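Local coordinates for protein histidine kinase (Methanosarcina mazei, PDB 3LI8) that probably autophosphorylates on histidine, using ATP, as a membrane sensor kinase, of which this chain is the double Cache sensor region, at residues T138-Y143 with M150-S155; K109-V114 with F144-F149. All coordinates share one frame; numbering follows the deposited sequence.

Contact 1 of 2, residues T138-Y143 with M150-S155; sequences TLTEPY and MVSYDS. With SO4 (sulfate ion), chain F.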
loop_
_atom_site.group_PDB
_atom_site.type_symbol
_atom_site.label_atom_id
_atom_site.label_comp_id
_atom_site.label_asym_id
_atom_site.label_seq_id
_atom_site.Cartn_x
_atom_site.Cartn_y
_atom_site.Cartn_z
ATOM N N THR A 138 -0.314 9.350 -3.619
ATOM C CA THR A 138 0.034 8.862 -2.276
ATOM C C THR A 138 -0.184 7.347 -2.169
ATOM O O THR A 138 -1.051 6.804 -2.844
ATOM C CB THR A 138 -0.873 9.605 -1.294
ATOM O OG1 THR A 138 -0.582 11.000 -1.385
ATOM C CG2 THR A 138 -0.641 9.159 0.171
ATOM N N LEU A 139 0.621 6.676 -1.336
ATOM C CA LEU A 139 0.438 5.255 -1.002
ATOM C C LEU A 139 0.477 5.266 0.530
ATOM O O LEU A 139 1.473 5.677 1.153
ATOM C CB LEU A 139 1.596 4.420 -1.558
ATOM C CG LEU A 139 1.609 2.983 -1.080
ATOM C CD1 LEU A 139 0.195 2.339 -1.196
ATOM C CD2 LEU A 139 2.617 2.066 -1.849
ATOM N N THR A 140 -0.623 4.895 1.182
ATOM C CA THR A 140 -0.596 4.877 2.666
ATOM C C THR A 140 0.269 3.738 3.179
ATOM O O THR A 140 0.572 2.772 2.482
ATOM C CB THR A 140 -2.025 4.641 3.256
ATOM O OG1 THR A 140 -2.458 3.330 2.926
ATOM C CG2 THR A 140 -2.995 5.634 2.628
ATOM N N GLU A 141 0.667 3.870 4.438
ATOM C CA GLU A 141 1.161 2.745 5.185
ATOM C C GLU A 141 0.003 1.716 5.304
ATOM O O GLU A 141 -1.151 2.085 5.180
ATOM C CB GLU A 141 1.635 3.245 6.543
ATOM C CG GLU A 141 2.956 4.002 6.392
ATOM C CD GLU A 141 4.082 3.062 5.964
ATOM O OE1 GLU A 141 4.606 2.341 6.836
ATOM O OE2 GLU A 141 4.425 3.007 4.753
ATOM N N PRO A 142 0.326 0.432 5.458
ATOM C CA PRO A 142 -0.691 -0.606 5.530
ATOM C C PRO A 142 -1.548 -0.475 6.802
ATOM O O PRO A 142 -1.118 0.076 7.859
ATOM C CB PRO A 142 0.112 -1.894 5.504
ATOM C CG PRO A 142 1.384 -1.521 6.242
ATOM C CD PRO A 142 1.684 -0.117 5.673
ATOM N N TYR A 143 -2.790 -0.920 6.699
ATOM C CA TYR A 143 -3.642 -0.812 7.884
ATOM C C TYR A 143 -4.727 -1.835 7.779
ATOM O O TYR A 143 -4.944 -2.449 6.736
ATOM C CB TYR A 143 -4.270 0.579 7.974
ATOM C CG TYR A 143 -5.096 1.020 6.774
ATOM C CD1 TYR A 143 -6.471 1.079 6.856
ATOM C CD2 TYR A 143 -4.472 1.418 5.578
ATOM C CE1 TYR A 143 -7.231 1.512 5.791
ATOM C CE2 TYR A 143 -5.235 1.926 4.507
ATOM C CZ TYR A 143 -6.606 1.915 4.617
ATOM O OH TYR A 143 -7.383 2.323 3.576
HETATM N N MSE A 150 -4.667 -3.939 4.259
HETATM C CA MSE A 150 -4.604 -3.323 2.929
HETATM C C MSE A 150 -3.755 -2.072 2.926
HETATM O O MSE A 150 -3.295 -1.587 3.983
HETATM C CB MSE A 150 -6.015 -2.948 2.473
HETATM C CG MSE A 150 -6.572 -1.961 3.412
HETATM SE SE MSE A 150 -8.432 -1.202 2.852
HETATM C CE MSE A 150 -9.084 -2.654 2.589
ATOM N N VAL A 151 -3.448 -1.588 1.705
ATOM C CA VAL A 151 -2.900 -0.204 1.584
ATOM C C VAL A 151 -3.855 0.486 0.586
ATOM O O VAL A 151 -4.607 -0.219 -0.150
ATOM C CB VAL A 151 -1.490 -0.151 0.968
ATOM C CG1 VAL A 151 -0.420 -0.579 1.999
ATOM C CG2 VAL A 151 -1.430 -1.023 -0.313
ATOM N N SER A 152 -3.771 1.804 0.524
ATOM C CA SER A 152 -4.635 2.650 -0.360
ATOM C C SER A 152 -3.706 3.510 -1.209
ATOM O O SER A 152 -2.775 4.124 -0.669
ATOM C CB SER A 152 -5.533 3.575 0.499
ATOM O OG SER A 152 -6.366 2.785 1.380
ATOM N N TYR A 153 -3.982 3.512 -2.499
ATOM C CA TYR A 153 -3.284 4.362 -3.485
ATOM C C TYR A 153 -4.271 5.470 -3.776
ATOM O O TYR A 153 -5.422 5.186 -4.105
ATOM C CB TYR A 153 -3.103 3.597 -4.768
ATOM C CG TYR A 153 -2.034 2.490 -4.684
ATOM C CD1 TYR A 153 -0.706 2.722 -5.105
ATOM C CD2 TYR A 153 -2.351 1.225 -4.166
ATOM C CE1 TYR A 153 0.242 1.701 -5.007
ATOM C CE2 TYR A 153 -1.371 0.219 -4.026
ATOM C CZ TYR A 153 -0.100 0.493 -4.458
ATOM O OH TYR A 153 0.799 -0.532 -4.378
ATOM N N ASP A 154 -3.864 6.734 -3.677
ATOM C CA ASP A 154 -4.847 7.829 -3.906
ATOM C C ASP A 154 -4.169 8.908 -4.724
ATOM O O ASP A 154 -3.053 9.303 -4.393
ATOM C CB ASP A 154 -5.312 8.437 -2.563
ATOM C CG ASP A 154 -5.957 7.400 -1.690
ATOM O OD1 ASP A 154 -7.139 7.098 -1.951
ATOM O OD2 ASP A 154 -5.247 6.778 -0.857
ATOM N N SER A 155 -4.869 9.373 -5.741
ATOM C CA SER A 155 -4.338 10.455 -6.623
ATOM C C SER A 155 -5.242 11.655 -6.595
ATOM O O SER A 155 -6.464 11.523 -6.596
ATOM C CB SER A 155 -4.327 9.924 -8.088
ATOM O OG SER A 155 -3.312 8.915 -8.170
HETATM S S SO4 F . -10.783 3.893 3.488
HETATM O O1 SO4 F . -11.141 2.491 3.257
HETATM O O2 SO4 F . -9.476 4.021 4.147
HETATM O O3 SO4 F . -11.732 4.718 4.254
HETATM O O4 SO4 F . -10.593 4.484 2.084
#
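Thr140 OG1 has two hydrogen-bond partners: it accepts the backbone N-H of Ser152 across the contact, OG1 to N 3.1 Å, and donates to its neighbour's carbonyl, Glu141 O. With chi1 at 67° the hydroxyl sits between the backbone N and the carbonyl carbon, turned to the strand, where it takes the place a main-chain carbonyl would hold in a regular ladder. This side-chain stand-in for Thr140 O lies where the pairing slips by one residue. Before it, Thr138 and Asp154 form a hydrogen-bonded antiparallel pair, and Thr140 N binds Ser152 O at 2.9 Å; beyond it, Tyr143 and Met150 exchange both of their backbone bonds. Leu139 lays CD1 over the centre of the Tyr153 ring, 3.7 Å from its centroid, a CH-pi contact, while the same methyl meets Val151 CB. On the face that carries Tyr143, selenomethionine Met150 brings CG over the phenol ring, and its SE approaches obliquely as a Met-aromatic contact. Ser152 OG lies at the edge of that ring, in its plane; the modelled 2.5 Å between Ser152 OG and Tyr143 OH is unusually short and doubtful. Sulfate O2, from an ion probably of the crystallisation liquor, makes a weak contact with Tyr143 OH, 2.8 Å. Ser152 OG is also hydrogen-bonded to Asp170 OD1 of strand 162-172, whose charge may polarise the serine hydroxyl. Thr140 O, buried, finds no partner in the model. Polar groups of Tyr143, Ser152 and Asp170 thus gather on one Cache sheet where sulfate and 1,2-ethanediol bind, consistent with a small-molecule pocket.

Contact 2 of 2, residues K109-V114 with F144-F149; sequences KINGPV and FYEGIF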
loop_
_atom_site.group_PDB
_atom_site.type_symbol
_atom_site.label_atom_id
_atom_site.label_comp_id
_atom_site.label_asym_id
_atom_site.label_seq_id
_atom_site.Cartn_x
_atom_site.Cartn_y
_atom_site.Cartn_z
ATOM N N LYS A 109 -15.921 -4.361 -2.102
ATOM C CA LYS A 109 -16.393 -5.692 -1.695
ATOM C C LYS A 109 -15.780 -6.164 -0.360
ATOM O O LYS A 109 -15.548 -7.369 -0.159
ATOM C CB LYS A 109 -16.156 -6.721 -2.810
ATOM C CG LYS A 109 -14.727 -6.742 -3.186
ATOM C CD LYS A 109 -14.487 -7.719 -4.386
ATOM C CE LYS A 109 -15.175 -7.252 -5.634
ATOM N NZ LYS A 109 -14.633 -8.047 -6.841
ATOM N N ILE A 110 -15.593 -5.224 0.541
ATOM C CA ILE A 110 -14.945 -5.465 1.850
ATOM C C ILE A 110 -15.750 -6.519 2.582
ATOM O O ILE A 110 -15.151 -7.415 3.247
ATOM C CB ILE A 110 -14.987 -4.170 2.684
ATOM C CG1 ILE A 110 -14.078 -3.082 2.118
ATOM C CG2 ILE A 110 -14.517 -4.446 4.098
ATOM C CD1 ILE A 110 -12.638 -3.433 2.272
ATOM N N ASN A 111 -17.066 -6.518 2.386
ATOM C CA ASN A 111 -17.905 -7.447 3.183
ATOM C C ASN A 111 -18.424 -8.608 2.356
ATOM O O ASN A 111 -19.284 -9.393 2.811
ATOM C CB ASN A 111 -18.999 -6.664 3.904
ATOM C CG ASN A 111 -18.398 -5.736 4.960
ATOM O OD1 ASN A 111 -18.357 -4.514 4.781
ATOM N ND2 ASN A 111 -17.731 -6.332 5.950
ATOM N N GLY A 112 -17.935 -8.717 1.128
ATOM C CA GLY A 112 -18.345 -9.793 0.256
ATOM C C GLY A 112 -18.935 -9.291 -1.042
ATOM O O GLY A 112 -18.240 -9.279 -2.071
ATOM N N PRO A 113 -20.211 -8.863 -1.025
ATOM C CA PRO A 113 -20.859 -8.401 -2.240
ATOM C C PRO A 113 -20.405 -6.967 -2.608
ATOM O O PRO A 113 -19.870 -6.222 -1.756
ATOM C CB PRO A 113 -22.361 -8.460 -1.894
ATOM C CG PRO A 113 -22.403 -8.213 -0.400
ATOM C CD PRO A 113 -21.152 -8.960 0.106
ATOM N N VAL A 114 -20.545 -6.627 -3.887
ATOM C CA VAL A 114 -20.154 -5.266 -4.335
ATOM C C VAL A 114 -21.231 -4.275 -3.888
ATOM O O VAL A 114 -22.424 -4.454 -4.218
ATOM C CB VAL A 114 -19.974 -5.210 -5.875
ATOM C CG1 VAL A 114 -19.686 -3.755 -6.289
ATOM C CG2 VAL A 114 -18.740 -6.074 -6.324
ATOM N N PHE A 144 -5.430 -2.035 8.881
ATOM C CA PHE A 144 -6.605 -2.892 8.814
ATOM C C PHE A 144 -7.865 -2.060 8.722
ATOM O O PHE A 144 -8.003 -1.007 9.361
ATOM C CB PHE A 144 -6.662 -3.741 10.127
ATOM C CG PHE A 144 -5.644 -4.846 10.167
ATOM C CD1 PHE A 144 -5.897 -6.048 9.527
ATOM C CD2 PHE A 144 -4.430 -4.665 10.804
ATOM C CE1 PHE A 144 -4.944 -7.113 9.493
ATOM C CE2 PHE A 144 -3.475 -5.737 10.796
ATOM C CZ PHE A 144 -3.762 -6.944 10.137
ATOM N N TYR A 145 -8.827 -2.539 7.927
ATOM C CA TYR A 145 -10.119 -1.862 7.812
ATOM C C TYR A 145 -11.158 -2.961 7.709
ATOM O O TYR A 145 -11.151 -3.773 6.768
ATOM C CB TYR A 145 -10.186 -0.898 6.614
ATOM C CG TYR A 145 -11.551 -0.362 6.297
ATOM C CD1 TYR A 145 -12.071 0.713 7.027
ATOM C CD2 TYR A 145 -12.311 -0.914 5.295
ATOM C CE1 TYR A 145 -13.329 1.213 6.760
ATOM C CE2 TYR A 145 -13.613 -0.430 5.019
ATOM C CZ TYR A 145 -14.099 0.617 5.748
ATOM O OH TYR A 145 -15.346 1.108 5.455
ATOM N N GLU A 146 -12.068 -2.971 8.690
ATOM C CA GLU A 146 -13.100 -4.041 8.731
ATOM C C GLU A 146 -12.541 -5.411 8.475
ATOM O O GLU A 146 -13.105 -6.229 7.735
ATOM C CB GLU A 146 -14.303 -3.726 7.801
ATOM C CG GLU A 146 -14.938 -2.421 8.186
ATOM C CD GLU A 146 -16.119 -2.016 7.295
ATOM O OE1 GLU A 146 -16.405 -2.696 6.302
ATOM O OE2 GLU A 146 -16.754 -1.021 7.621
ATOM N N GLY A 147 -11.404 -5.694 9.101
ATOM C CA GLY A 147 -10.890 -7.027 9.048
ATOM C C GLY A 147 -9.929 -7.244 7.898
ATOM O O GLY A 147 -9.363 -8.317 7.798
ATOM N N ILE A 148 -9.801 -6.253 7.003
ATOM C CA ILE A 148 -9.003 -6.494 5.775
ATOM C C ILE A 148 -7.692 -5.710 5.876
ATOM O O ILE A 148 -7.748 -4.481 6.027
ATOM C CB ILE A 148 -9.722 -5.955 4.517
ATOM C CG1 ILE A 148 -11.148 -6.573 4.357
ATOM C CG2 ILE A 148 -8.849 -6.205 3.241
ATOM C CD1 ILE A 148 -11.160 -8.081 4.353
ATOM N N PHE A 149 -6.574 -6.413 5.743
ATOM C CA PHE A 149 -5.224 -5.758 5.771
ATOM C C PHE A 149 -4.992 -5.230 4.364
ATOM O O PHE A 149 -5.137 -5.981 3.402
ATOM C CB PHE A 149 -4.188 -6.817 6.067
ATOM C CG PHE A 149 -2.808 -6.250 6.335
ATOM C CD1 PHE A 149 -2.630 -5.151 7.134
ATOM C CD2 PHE A 149 -1.701 -6.915 5.766
ATOM C CE1 PHE A 149 -1.291 -4.709 7.386
ATOM C CE2 PHE A 149 -0.414 -6.478 5.994
ATOM C CZ PHE A 149 -0.231 -5.358 6.781
HETATM O O HOH W 1 -14.319 -7.894 6.136
#
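The Tyr145 ring has the Glu146 side chain over one face, with CG 3.9 Å above its centre, and meets Ile110 at its edge, where Ile110 CG1 lies in the ring plane. Ile110 CD1 reaches Tyr145 CD2 at 3.9 Å, the two side chains crossing at about a right angle. Within the hairpin, Phe149 CD1 stands over the centre of the Phe144 ring. Ile110 carries most of the packing from the 109-114 loop. Its CG2 branch, anti to the backbone N, runs against Ile148 CG1 at 4.0 Å and also touches the aliphatic CB of Glu146, while OE1 of that glutamate comes to 3.4 Å from the same Ile110 CG2. Hydrophobic packing is therefore flanked by a carboxylate at the protein surface. Between the backbones a water donates to both sides, 3.0 Å from Ile110 O and 2.6 Å from Glu146 O, satisfying two carbonyls that do not meet directly. Both partners are tight turns. Lys109 to Gly112 is a type I turn closed by Gly112 N to Lys109 O, and Tyr145 to Ile148 is a type I' turn in which Tyr145 and Ile148 exchange both backbone bonds. Gly147 has backbone angles that call for glycine. A two-residue type I' turn closing an antiparallel ladder is the classic tight beta hairpin, here packed against the loop between strands 105-108 and 115-118.

In the fold
Contacts 1 and 2 have centres about 15 Å apart, and both reach the same antiparallel sheet of this Cache region. Along the chain their segments alternate: 109-114 comes first, then 138-143, 144-149 and 150-155. Strand 148-159 serves both, with the hairpin turn of contact 2 leading directly from one segment of contact 1 to the other. Contact 1 is buried, near the centre of the chain, whereas contact 2 is at the surface. They join through packing: Met150 CE touches Ile110 CD1, and Pro142 CB meets Phe149 CE1. One hairpin thus brings together the two ends of this sheet's strand order in one Cache module; the four-stranded sheet probably marks the other, as in double Cache sensors.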